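PDB 4ZNM: C-domain type II peptide synthetase from Streptomyces globisporus, which is a free-standing (type II) member of the condensation-domain family of peptide synthetases, a two-lobed fold of mixed sheets flanked by helices. Local coordinates for residues 53-63 with 140-148; 250-260 with 449-457. One frame throughout, in Å; residues are numbered along the deposited sequence.

Interaction 1. Residues 53-63 with 140-148; sequences RLTGGIDEETL and VLGRFDQKD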
ATOM      1  N   ARG A  53      -4.167   8.508 -16.249  1.00 19.82           N
ATOM      2  CA  ARG A  53      -4.510   9.477 -17.296  1.00 20.63           C
ATOM      3  C   ARG A  53      -4.474   8.758 -18.639  1.00 24.36           C
ATOM      4  O   ARG A  53      -3.432   8.153 -18.985  1.00 25.86           O
ATOM      5  CB  ARG A  53      -3.513  10.653 -17.263  1.00 23.24           C
ATOM      6  CG  ARG A  53      -3.852  11.839 -18.142  1.00 28.51           C
ATOM      7  CD  ARG A  53      -4.987  12.690 -17.588  1.00 26.83           C
ATOM      8  NE  ARG A  53      -5.178  13.840 -18.432  1.00 27.69           N
ATOM      9  CZ  ARG A  53      -4.627  15.029 -18.243  1.00 36.91           C
ATOM     10  NH1 ARG A  53      -4.833  15.976 -19.139  1.00 30.46           N
ATOM     11  NH2 ARG A  53      -3.874  15.278 -17.179  1.00 36.21           N
ATOM     12  N   LEU A  54      -5.585   8.810 -19.384  1.00 23.58           N
ATOM     13  CA  LEU A  54      -5.704   8.129 -20.700  1.00 23.10           C
ATOM     14  C   LEU A  54      -5.726   9.108 -21.863  1.00 24.13           C
ATOM     15  O   LEU A  54      -6.513  10.035 -21.858  1.00 21.84           O
ATOM     16  CB  LEU A  54      -6.977   7.280 -20.782  1.00 23.49           C
ATOM     17  CG  LEU A  54      -7.221   6.266 -19.664  1.00 28.03           C
ATOM     18  CD1 LEU A  54      -8.550   5.499 -19.924  1.00 23.04           C
ATOM     19  CD2 LEU A  54      -6.085   5.319 -19.574  1.00 26.77           C
ATOM     20  N   THR A  55      -4.848   8.900 -22.840  1.00 23.17           N
ATOM     21  CA  THR A  55      -4.766   9.718 -24.043  1.00 26.75           C
ATOM     22  C   THR A  55      -5.165   8.862 -25.235  1.00 26.74           C
ATOM     23  O   THR A  55      -4.555   7.818 -25.467  1.00 21.73           O
ATOM     24  CB  THR A  55      -3.334  10.282 -24.256  1.00 27.40           C
ATOM     25  OG1 THR A  55      -2.915  10.948 -23.050  1.00 29.47           O
ATOM     26  CG2 THR A  55      -3.280  11.245 -25.451  1.00 32.08           C
ATOM     27  N   GLY A  56      -6.192   9.296 -25.964  1.00 22.36           N
ATOM     28  CA  GLY A  56      -6.668   8.561 -27.117  1.00 25.98           C
ATOM     29  C   GLY A  56      -8.161   8.386 -27.032  1.00 25.54           C
ATOM     30  O   GLY A  56      -8.758   8.658 -26.001  1.00 22.90           O
ATOM     31  N   GLY A  57      -8.763   7.946 -28.127  1.00 23.74           N
ATOM     32  CA  GLY A  57     -10.194   7.730 -28.165  1.00 20.18           C
ATOM     33  C   GLY A  57     -10.544   6.508 -27.348  1.00 22.16           C
ATOM     34  O   GLY A  57      -9.740   5.601 -27.230  1.00 35.51           O
ATOM     35  N   ILE A  58     -11.743   6.507 -26.761  1.00 25.56           N
ATOM     36  CA  ILE A  58     -12.211   5.396 -25.933  1.00 29.56           C
ATOM     37  C   ILE A  58     -13.576   4.999 -26.419  1.00 28.99           C
ATOM     38  O   ILE A  58     -14.431   5.868 -26.587  1.00 25.82           O
ATOM     39  CB  ILE A  58     -12.311   5.769 -24.452  1.00 24.17           C
ATOM     40  CG1 ILE A  58     -10.932   6.084 -23.871  1.00 24.49           C
ATOM     41  CG2 ILE A  58     -13.029   4.642 -23.655  1.00 24.72           C
ATOM     42  CD1 ILE A  58     -11.037   6.720 -22.488  1.00 26.19           C
ATOM     43  N   ASP A  59     -13.783   3.698 -26.624  1.00 26.68           N
ATOM     44  CA  ASP A  59     -15.133   3.165 -26.846  1.00 23.80           C
ATOM     45  C   ASP A  59     -15.625   2.616 -25.511  1.00 22.98           C
ATOM     46  O   ASP A  59     -15.173   1.565 -25.053  1.00 19.27           O
ATOM     47  CB  ASP A  59     -15.160   2.083 -27.916  1.00 24.31           C
ATOM     48  CG  ASP A  59     -16.576   1.622 -28.226  1.00 29.21           C
ATOM     49  OD1 ASP A  59     -17.280   2.363 -28.921  1.00 31.32           O
ATOM     50  OD2 ASP A  59     -16.998   0.546 -27.763  1.00 28.77           O
ATOM     51  N   GLU A  60     -16.558   3.325 -24.886  1.00 21.88           N
ATOM     52  CA  GLU A  60     -16.930   3.050 -23.507  1.00 24.16           C
ATOM     53  C   GLU A  60     -17.508   1.659 -23.335  1.00 23.85           C
ATOM     54  O   GLU A  60     -17.199   0.953 -22.378  1.00 21.21           O
ATOM     55  CB  GLU A  60     -17.940   4.090 -23.049  1.00 19.71           C
ATOM     56  CG  GLU A  60     -17.347   5.484 -22.875  1.00 28.34           C
ATOM     57  CD  GLU A  60     -18.407   6.594 -22.772  1.00 28.32           C
ATOM     58  OE1 GLU A  60     -19.610   6.304 -22.508  1.00 25.69           O
ATOM     59  OE2 GLU A  60     -18.025   7.780 -22.997  1.00 26.82           O
ATOM     60  N   GLU A  61     -18.334   1.250 -24.286  0.61 18.18           N
ATOM     61  CA  GLU A  61     -18.965  -0.063 -24.215  0.61 21.12           C
ATOM     62  C   GLU A  61     -17.930  -1.178 -24.247  0.61 19.82           C
ATOM     63  O   GLU A  61     -18.086  -2.195 -23.582  0.61 18.25           O
ATOM     64  CB  GLU A  61     -19.955  -0.243 -25.370  0.61 29.04           C
ATOM     65  CG  GLU A  61     -20.568  -1.629 -25.442  0.61 36.63           C
ATOM     66  CD  GLU A  61     -21.603  -1.748 -26.546  0.61 52.94           C
ATOM     67  OE1 GLU A  61     -21.960  -2.892 -26.900  0.61 60.01           O
ATOM     68  OE2 GLU A  61     -22.052  -0.700 -27.060  0.61 51.42           O
ATOM     69  N   THR A  62     -16.872  -0.994 -25.034  1.00 21.51           N
ATOM     70  CA  THR A  62     -15.831  -2.010 -25.134  1.00 18.35           C
ATOM     71  C   THR A  62     -14.969  -1.999 -23.882  1.00 20.78           C
ATOM     72  O   THR A  62     -14.519  -3.038 -23.443  1.00 20.08           O
ATOM     73  CB  THR A  62     -14.964  -1.799 -26.394  1.00 19.60           C
ATOM     74  OG1 THR A  62     -15.809  -1.809 -27.535  1.00 25.92           O
ATOM     75  CG2 THR A  62     -13.912  -2.935 -26.579  1.00 25.93           C
ATOM     76  N   LEU A  63     -14.766  -0.829 -23.291  1.00 20.04           N
ATOM     77  CA  LEU A  63     -13.998  -0.744 -22.062  1.00 18.89           C
ATOM     78  C   LEU A  63     -14.746  -1.457 -20.939  1.00 23.82           C
ATOM     79  O   LEU A  63     -14.124  -2.128 -20.114  1.00 22.11           O
ATOM     80  CB  LEU A  63     -13.701   0.709 -21.674  1.00 19.60           C
ATOM     81  CG  LEU A  63     -12.827   0.855 -20.442  1.00 23.05           C
ATOM     82  CD1 LEU A  63     -11.403   0.372 -20.709  1.00 27.62           C
ATOM     83  CD2 LEU A  63     -12.778   2.304 -19.997  1.00 23.56           C
ATOM     84  N   VAL A 140     -14.540   3.978 -12.606  1.00 19.46           N
ATOM     85  CA  VAL A 140     -15.181   5.231 -12.929  1.00 18.25           C
ATOM     86  C   VAL A 140     -14.277   5.928 -13.972  1.00 20.29           C
ATOM     87  O   VAL A 140     -13.105   6.178 -13.724  1.00 20.11           O
ATOM     88  CB  VAL A 140     -15.379   6.096 -11.685  1.00 21.54           C
ATOM     89  CG1 VAL A 140     -16.046   7.394 -12.041  1.00 23.33           C
ATOM     90  CG2 VAL A 140     -16.196   5.340 -10.640  1.00 25.83           C
ATOM     91  N   LEU A 141     -14.845   6.236 -15.130  1.00 17.18           N
ATOM     92  CA  LEU A 141     -14.127   6.952 -16.173  1.00 19.52           C
ATOM     93  C   LEU A 141     -14.589   8.410 -16.240  1.00 19.15           C
ATOM     94  O   LEU A 141     -15.765   8.684 -16.503  1.00 21.85           O
ATOM     95  CB  LEU A 141     -14.345   6.247 -17.509  1.00 21.37           C
ATOM     96  CG  LEU A 141     -13.609   6.898 -18.687  1.00 25.39           C
ATOM     97  CD1 LEU A 141     -12.111   6.662 -18.596  1.00 22.55           C
ATOM     98  CD2 LEU A 141     -14.171   6.360 -19.969  1.00 23.04           C
ATOM     99  N   GLY A 142     -13.676   9.335 -15.937  1.00 19.04           N
ATOM    100  CA  GLY A 142     -13.957  10.749 -16.090  1.00 21.75           C
ATOM    101  C   GLY A 142     -13.393  11.299 -17.390  1.00 19.84           C
ATOM    102  O   GLY A 142     -12.187  11.362 -17.554  1.00 17.84           O
ATOM    103  N   ARG A 143     -14.248  11.700 -18.321  1.00 18.68           N
ATOM    104  CA  ARG A 143     -13.747  12.154 -19.637  1.00 18.90           C
ATOM    105  C   ARG A 143     -13.737  13.642 -19.696  1.00 19.77           C
ATOM    106  O   ARG A 143     -14.713  14.280 -19.354  1.00 24.99           O
ATOM    107  CB  ARG A 143     -14.597  11.593 -20.751  1.00 18.85           C
ATOM    108  CG  ARG A 143     -14.734  10.074 -20.688  1.00 21.49           C
ATOM    109  CD  ARG A 143     -15.384   9.527 -21.942  1.00 21.02           C
ATOM    110  NE  ARG A 143     -14.465   9.565 -23.054  1.00 28.11           N
ATOM    111  CZ  ARG A 143     -14.727   9.091 -24.269  1.00 28.77           C
ATOM    112  NH1 ARG A 143     -15.898   8.517 -24.539  1.00 24.89           N
ATOM    113  NH2 ARG A 143     -13.817   9.198 -25.218  1.00 26.42           N
ATOM    114  N   PHE A 144     -12.640  14.210 -20.165  1.00 24.03           N
ATOM    115  CA  PHE A 144     -12.606  15.633 -20.460  1.00 23.73           C
ATOM    116  C   PHE A 144     -13.126  15.958 -21.852  1.00 23.23           C
ATOM    117  O   PHE A 144     -13.866  16.931 -22.050  1.00 23.65           O
ATOM    118  CB  PHE A 144     -11.187  16.142 -20.314  1.00 22.89           C
ATOM    119  CG  PHE A 144     -10.618  15.905 -18.938  1.00 23.57           C
ATOM    120  CD1 PHE A 144     -11.053  16.650 -17.853  1.00 25.64           C
ATOM    121  CD2 PHE A 144      -9.650  14.944 -18.735  1.00 28.80           C
ATOM    122  CE1 PHE A 144     -10.514  16.435 -16.587  1.00 27.76           C
ATOM    123  CE2 PHE A 144      -9.113  14.741 -17.484  1.00 32.45           C
ATOM    124  CZ  PHE A 144      -9.552  15.484 -16.410  1.00 30.48           C
ATOM    125  N   ASP A 145     -12.685  15.174 -22.818  1.00 24.30           N
ATOM    126  CA  ASP A 145     -13.067  15.370 -24.219  1.00 24.90           C
ATOM    127  C   ASP A 145     -12.848  14.019 -24.886  1.00 25.26           C
ATOM    128  O   ASP A 145     -12.641  13.011 -24.182  1.00 22.57           O
ATOM    129  CB  ASP A 145     -12.285  16.518 -24.869  1.00 25.11           C
ATOM    130  CG  ASP A 145     -10.778  16.287 -24.890  1.00 31.82           C
ATOM    131  OD1 ASP A 145     -10.365  15.115 -25.021  1.00 30.43           O
ATOM    132  OD2 ASP A 145     -10.002  17.278 -24.805  1.00 37.30           O
ATOM    133  N   GLN A 146     -12.943  13.963 -26.207  1.00 21.78           N
ATOM    134  CA  GLN A 146     -13.001  12.676 -26.907  1.00 24.18           C
ATOM    135  C   GLN A 146     -11.647  11.955 -26.887  1.00 26.96           C
ATOM    136  O   GLN A 146     -11.555  10.785 -27.270  1.00 27.80           O
ATOM    137  CB  GLN A 146     -13.488  12.874 -28.355  1.00 36.22           C
ATOM    138  CG  GLN A 146     -14.991  13.136 -28.464  1.00 33.36           C
ATOM    139  CD  GLN A 146     -15.821  11.939 -27.997  1.00 40.43           C
ATOM    140  OE1 GLN A 146     -15.794  10.868 -28.600  1.00 44.50           O
ATOM    141  NE2 GLN A 146     -16.526  12.109 -26.897  1.00 43.10           N
ATOM    142  N   LYS A 147     -10.600  12.625 -26.425  1.00 20.22           N
ATOM    143  CA  LYS A 147      -9.268  11.997 -26.436  1.00 22.51           C
ATOM    144  C   LYS A 147      -8.476  12.143 -25.131  1.00 23.91           C
ATOM    145  O   LYS A 147      -7.316  11.699 -25.056  1.00 20.02           O
ATOM    146  CB  LYS A 147      -8.433  12.572 -27.603  1.00 29.26           C
ATOM    147  CG  LYS A 147      -8.265  14.071 -27.560  1.00 47.63           C
ATOM    148  CD  LYS A 147      -7.506  14.599 -28.780  1.00 70.99           C
ATOM    149  CE  LYS A 147      -7.405  16.115 -28.757  1.00 83.26           C
ATOM    150  NZ  LYS A 147      -8.743  16.764 -28.803  1.00 83.90           N
ATOM    151  N   ASP A 148      -9.085  12.742 -24.101  1.00 28.75           N
ATOM    152  CA  ASP A 148      -8.436  12.829 -22.784  1.00 23.43           C
ATOM    153  C   ASP A 148      -9.384  12.424 -21.644  1.00 21.53           C
ATOM    154  O   ASP A 148     -10.524  12.857 -21.618  1.00 23.67           O
ATOM    155  CB  ASP A 148      -7.927  14.251 -22.612  1.00 24.48           C
ATOM    156  CG  ASP A 148      -6.965  14.420 -21.449  1.00 30.67           C
ATOM    157  OD1 ASP A 148      -6.473  13.419 -20.871  1.00 28.38           O
ATOM    158  OD2 ASP A 148      -6.689  15.598 -21.133  1.00 32.25           O
TER
HETATM  159  O   HOH W   1      -4.293  12.925 -21.894  1.00 30.28           O
HETATM  160  O   HOH W   2     -13.431   8.860 -28.136  1.00 32.66           O
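D148 OD2 is held by two arginines, R53 from across the contact and R113 of helix 110-125. R53 grips the carboxylate side-on: NH1 donates to D148 OD2 at 2.8 Å, NE to D148 OD1 at 2.8 Å, each oxygen using its syn lone pair. The two flat groups are only 19° from coplanar, so the pair is a nearly planar fork. E110 is a second acidic partner of R53 NH1, and a water bridges D148 OD1 and T55 OG1, whose side chains share a sheet face. T55 and D148 form an antiparallel, non-hydrogen-bonded pair, after which G56 N donates to K147 O (2.8 Å) as the strands run out; G56 adopts backbone angles suited to glycine. Farther on, R143 NH1 donates to E60 OE2 at 2.7 Å in a second salt bridge, on the anti side of the carboxylate, with the planes 76° apart. The bend of R143 at chi3 (74°) brings its guanidinium against I58, whose CB lies over one face near the rim, while Q146 NE2 lies over the opposite one. A second water at the guanidinium edge joins R143 NH2 to I58 N, Q146 O and Q146 OE1. I58 CD1 and L141 CD2 meet tip to tip at 4.0 Å, and L54 CD1 also reaches L141 CD1 (4.0 Å). Strand 148-156 lies between strands 47-55 and 137-143 in the six-stranded mixed sheet of the condensation domain; helix 110-125 packs on R53 and F144, helix 162-180 on T62 and L63, and strand 101-104 borders E60 and R143.

Interaction 2. Residues 250-260 with 449-457; sequences RGELADAVVEF and LENAVARPD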
ATOM      1  N   ARG A 250      10.007  17.231  -3.134  1.00 72.53           N
ATOM      2  CA  ARG A 250      10.525  18.249  -4.048  1.00 74.72           C
ATOM      3  C   ARG A 250      11.754  17.814  -4.854  1.00 69.57           C
ATOM      4  O   ARG A 250      12.648  17.170  -4.317  1.00 79.12           O
ATOM      5  CB  ARG A 250      10.878  19.508  -3.236  1.00 87.53           C
ATOM      6  CG  ARG A 250       9.734  20.029  -2.359  1.00 94.86           C
ATOM      7  CD  ARG A 250      10.138  21.228  -1.483  1.00 98.82           C
ATOM      8  NE  ARG A 250      11.041  20.896  -0.370  1.00 93.69           N
ATOM      9  CZ  ARG A 250      12.362  21.101  -0.355  1.00 86.17           C
ATOM     10  NH1 ARG A 250      12.994  21.620  -1.407  1.00 77.57           N
ATOM     11  NH2 ARG A 250      13.067  20.769   0.724  1.00 94.54           N
ATOM     12  N   GLY A 251      11.801  18.200  -6.128  1.00 67.82           N
ATOM     13  CA  GLY A 251      12.898  17.861  -7.013  1.00 70.09           C
ATOM     14  C   GLY A 251      14.274  18.007  -6.390  1.00 55.79           C
ATOM     15  O   GLY A 251      15.016  17.039  -6.339  1.00 47.78           O
ATOM     16  N   GLU A 252      14.609  19.200  -5.906  1.00 48.44           N
ATOM     17  CA  GLU A 252      15.876  19.434  -5.197  1.00 54.76           C
ATOM     18  C   GLU A 252      16.125  18.375  -4.093  1.00 45.77           C
ATOM     19  O   GLU A 252      17.154  17.696  -4.084  1.00 45.26           O
ATOM     20  CB  GLU A 252      15.876  20.857  -4.598  1.00 71.20           C
ATOM     21  CG  GLU A 252      17.251  21.408  -4.175  1.00 84.02           C
ATOM     22  CD  GLU A 252      17.306  22.944  -4.127  1.00 96.11           C
ATOM     23  OE1 GLU A 252      17.985  23.555  -4.988  1.00101.74           O
ATOM     24  OE2 GLU A 252      16.687  23.538  -3.218  1.00 87.07           O
ATOM     25  N   LEU A 253      15.193  18.238  -3.161  1.00 37.54           N
ATOM     26  CA  LEU A 253      15.337  17.246  -2.093  1.00 44.20           C
ATOM     27  C   LEU A 253      15.374  15.814  -2.632  1.00 40.51           C
ATOM     28  O   LEU A 253      16.161  14.992  -2.160  1.00 37.06           O
ATOM     29  CB  LEU A 253      14.197  17.372  -1.087  1.00 46.58           C
ATOM     30  CG  LEU A 253      14.231  16.429   0.119  1.00 43.70           C
ATOM     31  CD1 LEU A 253      15.588  16.497   0.828  1.00 46.63           C
ATOM     32  CD2 LEU A 253      13.108  16.800   1.052  1.00 40.13           C
ATOM     33  N   ALA A 254      14.508  15.519  -3.603  1.00 36.27           N
ATOM     34  CA  ALA A 254      14.460  14.203  -4.239  1.00 35.33           C
ATOM     35  C   ALA A 254      15.844  13.869  -4.826  1.00 33.74           C
ATOM     36  O   ALA A 254      16.389  12.799  -4.617  1.00 36.49           O
ATOM     37  CB  ALA A 254      13.398  14.173  -5.341  1.00 34.06           C
ATOM     38  N   ASP A 255      16.393  14.809  -5.565  1.00 40.96           N
ATOM     39  CA  ASP A 255      17.683  14.599  -6.203  1.00 41.74           C
ATOM     40  C   ASP A 255      18.773  14.362  -5.149  1.00 41.73           C
ATOM     41  O   ASP A 255      19.628  13.495  -5.338  1.00 39.88           O
ATOM     42  CB  ASP A 255      18.023  15.784  -7.104  1.00 49.63           C
ATOM     43  CG  ASP A 255      17.211  15.792  -8.393  1.00 62.69           C
ATOM     44  OD1 ASP A 255      16.222  15.029  -8.499  1.00 58.56           O
ATOM     45  OD2 ASP A 255      17.560  16.570  -9.302  1.00 68.58           O
ATOM     46  N   ALA A 256      18.719  15.088  -4.031  1.00 40.00           N
ATOM     47  CA  ALA A 256      19.702  14.901  -2.962  1.00 45.69           C
ATOM     48  C   ALA A 256      19.571  13.515  -2.329  1.00 36.94           C
ATOM     49  O   ALA A 256      20.569  12.883  -1.982  1.00 34.01           O
ATOM     50  CB  ALA A 256      19.555  15.975  -1.900  1.00 49.39           C
ATOM     51  N   VAL A 257      18.348  13.036  -2.182  1.00 32.35           N
ATOM     52  CA  VAL A 257      18.112  11.718  -1.586  1.00 31.12           C
ATOM     53  C   VAL A 257      18.681  10.642  -2.499  1.00 34.42           C
ATOM     54  O   VAL A 257      19.400   9.760  -2.051  1.00 34.43           O
ATOM     55  CB  VAL A 257      16.622  11.468  -1.330  1.00 29.74           C
ATOM     56  CG1 VAL A 257      16.358  10.017  -1.036  1.00 36.38           C
ATOM     57  CG2 VAL A 257      16.125  12.323  -0.171  1.00 29.93           C
ATOM     58  N   VAL A 258      18.356  10.727  -3.790  1.00 33.27           N
ATOM     59  CA  VAL A 258      18.843   9.758  -4.782  1.00 34.03           C
ATOM     60  C   VAL A 258      20.367   9.716  -4.868  1.00 35.37           C
ATOM     61  O   VAL A 258      20.955   8.643  -4.949  1.00 42.10           O
ATOM     62  CB  VAL A 258      18.254  10.067  -6.179  1.00 37.54           C
ATOM     63  CG1 VAL A 258      18.965   9.259  -7.267  1.00 40.12           C
ATOM     64  CG2 VAL A 258      16.757   9.789  -6.198  1.00 37.81           C
ATOM     65  N   GLU A 259      20.992  10.890  -4.902  1.00 35.50           N
ATOM     66  CA  GLU A 259      22.449  11.006  -4.986  1.00 39.36           C
ATOM     67  C   GLU A 259      23.127  10.473  -3.716  1.00 36.28           C
ATOM     68  O   GLU A 259      24.131   9.760  -3.791  1.00 36.98           O
ATOM     69  CB  GLU A 259      22.854  12.463  -5.223  1.00 59.45           C
ATOM     70  CG  GLU A 259      22.687  12.917  -6.679  1.00 97.03           C
ATOM     71  CD  GLU A 259      22.611  14.432  -6.841  1.00121.00           C
ATOM     72  OE1 GLU A 259      23.096  15.159  -5.948  1.00139.90           O
ATOM     73  OE2 GLU A 259      22.063  14.894  -7.866  1.00111.99           O
ATOM     74  N   PHE A 260      22.573  10.812  -2.553  1.00 35.00           N
ATOM     75  CA  PHE A 260      23.125  10.324  -1.298  1.00 34.36           C
ATOM     76  C   PHE A 260      23.106   8.803  -1.288  1.00 33.70           C
ATOM     77  O   PHE A 260      24.077   8.146  -0.939  1.00 34.09           O
ATOM     78  CB  PHE A 260      22.346  10.846  -0.098  1.00 33.09           C
ATOM     79  CG  PHE A 260      22.663  10.106   1.172  1.00 32.24           C
ATOM     80  CD1 PHE A 260      23.797  10.425   1.915  1.00 34.02           C
ATOM     81  CD2 PHE A 260      21.868   9.063   1.590  1.00 30.90           C
ATOM     82  CE1 PHE A 260      24.102   9.725   3.065  1.00 32.97           C
ATOM     83  CE2 PHE A 260      22.158   8.367   2.737  1.00 34.48           C
ATOM     84  CZ  PHE A 260      23.287   8.693   3.474  1.00 34.20           C
ATOM     85  N   LEU A 449      14.545  14.783   7.116  1.00 28.06           N
ATOM     86  CA  LEU A 449      15.083  14.187   5.887  1.00 28.50           C
ATOM     87  C   LEU A 449      15.973  15.180   5.149  1.00 27.36           C
ATOM     88  O   LEU A 449      17.060  14.833   4.700  1.00 31.83           O
ATOM     89  CB  LEU A 449      13.946  13.711   4.968  1.00 27.65           C
ATOM     90  CG  LEU A 449      14.325  13.163   3.609  1.00 27.65           C
ATOM     91  CD1 LEU A 449      15.171  11.916   3.772  1.00 25.98           C
ATOM     92  CD2 LEU A 449      13.074  12.849   2.800  1.00 27.29           C
ATOM     93  N   GLU A 450      15.534  16.424   5.027  1.00 27.73           N
ATOM     94  CA  GLU A 450      16.337  17.418   4.309  1.00 33.88           C
ATOM     95  C   GLU A 450      17.690  17.637   4.962  1.00 37.30           C
ATOM     96  O   GLU A 450      18.738  17.698   4.292  1.00 31.84           O
ATOM     97  CB  GLU A 450      15.597  18.740   4.236  1.00 38.34           C
ATOM     98  CG  GLU A 450      16.294  19.789   3.384  1.00 51.26           C
ATOM     99  CD  GLU A 450      15.446  21.036   3.209  1.00 74.66           C
ATOM    100  OE1 GLU A 450      14.223  20.894   2.981  1.00 73.57           O
ATOM    101  OE2 GLU A 450      15.996  22.154   3.310  1.00 89.37           O
ATOM    102  N   ASN A 451      17.666  17.766   6.278  1.00 34.35           N
ATOM    103  CA  ASN A 451      18.878  18.054   7.028  1.00 37.17           C
ATOM    104  C   ASN A 451      19.814  16.852   7.063  1.00 33.98           C
ATOM    105  O   ASN A 451      21.027  16.994   7.032  1.00 36.26           O
ATOM    106  CB  ASN A 451      18.506  18.500   8.431  1.00 41.86           C
ATOM    107  CG  ASN A 451      18.021  19.923   8.450  1.00 49.33           C
ATOM    108  OD1 ASN A 451      18.575  20.776   7.752  1.00 54.16           O
ATOM    109  ND2 ASN A 451      16.986  20.195   9.231  1.00 54.20           N
ATOM    110  N   ALA A 452      19.238  15.666   7.070  1.00 30.31           N
ATOM    111  CA  ALA A 452      20.039  14.453   7.102  1.00 29.34           C
ATOM    112  C   ALA A 452      20.881  14.280   5.837  1.00 34.42           C
ATOM    113  O   ALA A 452      22.063  13.977   5.939  1.00 35.43           O
ATOM    114  CB  ALA A 452      19.143  13.243   7.304  1.00 28.10           C
ATOM    115  N   VAL A 453      20.284  14.457   4.655  1.00 30.43           N
ATOM    116  CA  VAL A 453      21.006  14.195   3.409  1.00 51.29           C
ATOM    117  C   VAL A 453      21.880  15.391   3.041  1.00 32.98           C
ATOM    118  O   VAL A 453      22.869  15.236   2.338  1.00 34.77           O
ATOM    119  CB  VAL A 453      20.057  13.852   2.246  1.00 48.63           C
ATOM    120  CG1 VAL A 453      19.373  12.530   2.492  1.00 51.55           C
ATOM    121  CG2 VAL A 453      19.074  14.958   2.035  1.00 42.74           C
ATOM    122  N   ALA A 454      21.538  16.574   3.540  1.00 34.39           N
ATOM    123  CA  ALA A 454      22.415  17.739   3.380  1.00 39.42           C
ATOM    124  C   ALA A 454      23.698  17.608   4.212  1.00 38.34           C
ATOM    125  O   ALA A 454      24.769  17.985   3.749  1.00 39.19           O
ATOM    126  CB  ALA A 454      21.675  19.015   3.755  1.00 37.04           C
ATOM    127  N   ARG A 455      23.602  17.086   5.437  1.00 38.31           N
ATOM    128  CA  ARG A 455      24.795  16.939   6.270  1.00 41.65           C
ATOM    129  C   ARG A 455      24.883  15.550   6.893  1.00 40.67           C
ATOM    130  O   ARG A 455      24.826  15.400   8.111  1.00 39.10           O
ATOM    131  CB  ARG A 455      24.811  18.016   7.354  1.00 41.13           C
ATOM    132  CG  ARG A 455      25.133  19.418   6.837  1.00 50.33           C
ATOM    133  CD  ARG A 455      24.679  20.525   7.801  1.00 70.40           C
ATOM    134  NE  ARG A 455      23.234  20.498   8.033  1.00 82.11           N
ATOM    135  CZ  ARG A 455      22.324  21.033   7.218  1.00 84.90           C
ATOM    136  NH1 ARG A 455      22.692  21.652   6.097  1.00 81.69           N
ATOM    137  NH2 ARG A 455      21.034  20.947   7.522  1.00 84.68           N
ATOM    138  N   PRO A 456      25.051  14.528   6.049  1.00 34.14           N
ATOM    139  CA  PRO A 456      24.948  13.124   6.470  1.00 33.31           C
ATOM    140  C   PRO A 456      26.072  12.655   7.389  1.00 33.87           C
ATOM    141  O   PRO A 456      25.926  11.615   8.035  1.00 35.98           O
ATOM    142  CB  PRO A 456      24.990  12.365   5.138  1.00 34.96           C
ATOM    143  CG  PRO A 456      25.781  13.275   4.209  1.00 39.62           C
ATOM    144  CD  PRO A 456      25.325  14.658   4.605  1.00 36.98           C
ATOM    145  N   ASP A 457      27.185  13.379   7.434  1.00 37.60           N
ATOM    146  CA  ASP A 457      28.326  12.924   8.239  1.00 45.84           C
ATOM    147  C   ASP A 457      28.499  13.768   9.512  1.00 47.35           C
ATOM    148  O   ASP A 457      29.398  13.520  10.337  1.00 45.57           O
ATOM    149  CB  ASP A 457      29.598  12.920   7.383  1.00 47.93           C
ATOM    150  CG  ASP A 457      29.542  11.869   6.262  1.00 49.50           C
ATOM    151  OD1 ASP A 457      29.732  10.664   6.554  1.00 52.43           O
ATOM    152  OD2 ASP A 457      29.275  12.232   5.095  1.00 46.53           O
TER
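Knobs-into-holes packing joins helix 251-264 to the last helix of the condensation-domain fold, 435-454, with V453 as the knob. Its side chain enters a hole made by L253, A256, V257 and F260, residues spaced three, four and seven along one flank of the partner helix. The axes of the two short segments approach to 9.6 Å and cross at 46°, their N-to-C directions running broadly the same way. The two branches of V453 divide the work: CG2 meets L253 CD1 at 4.0 Å and A256 CB at 4.1 Å, whereas CG1, beside the backbone N, turns to V257 and F260. One turn earlier L449 extends the apolar seam, its CD1 touching V257 CG2 at 4.1 Å with the two side chains crossing at about a right angle. L253 CD1 lies against the backbone as well, 3.7 Å from E450 CA, so this leucine wedges between E450 and V453. At the N-terminal end, the guanidinium of R250, the N-cap residue, lays one face near its rim over L253 CB and turns its edge to E450 OE1 in a salt bridge; R250 is poorly ordered and the modelled separation is very short, so the exact geometry is doubtful. T271 and A275 of helix 268-284 border V453 and L449, while R327 and V330 of helix 326-335 touch F260. Beyond the end of the last helix, P456 turns back to F260. With CG anti to the backbone N (chi1 166°), the phenyl group reaches past V453 and slides by the proline in the opposite direction, bringing F260 CE1 to 3.5 Å from P456 CB.

Following the chain from its N terminus, interaction 1 comes first: 76 residues separate its segments, a loop that includes the rest of helix 60-73 and all of helix 110-125 before the turn after strand 137-143, and the start of strand 148-156, close it against the end of strand 47-55. Interaction 2 opens only afterwards, at helix 251-264, and closes 188 residues later near the C terminus. The two are in series, neither nested nor crossed. The first joins one end of inner strands of the six-stranded sheet to the start of helix 60-73; the second joins the helices that follow strands 242-249 and 422-429, antiparallel neighbours in the five-stranded sheet. Their centres are 39 Å apart.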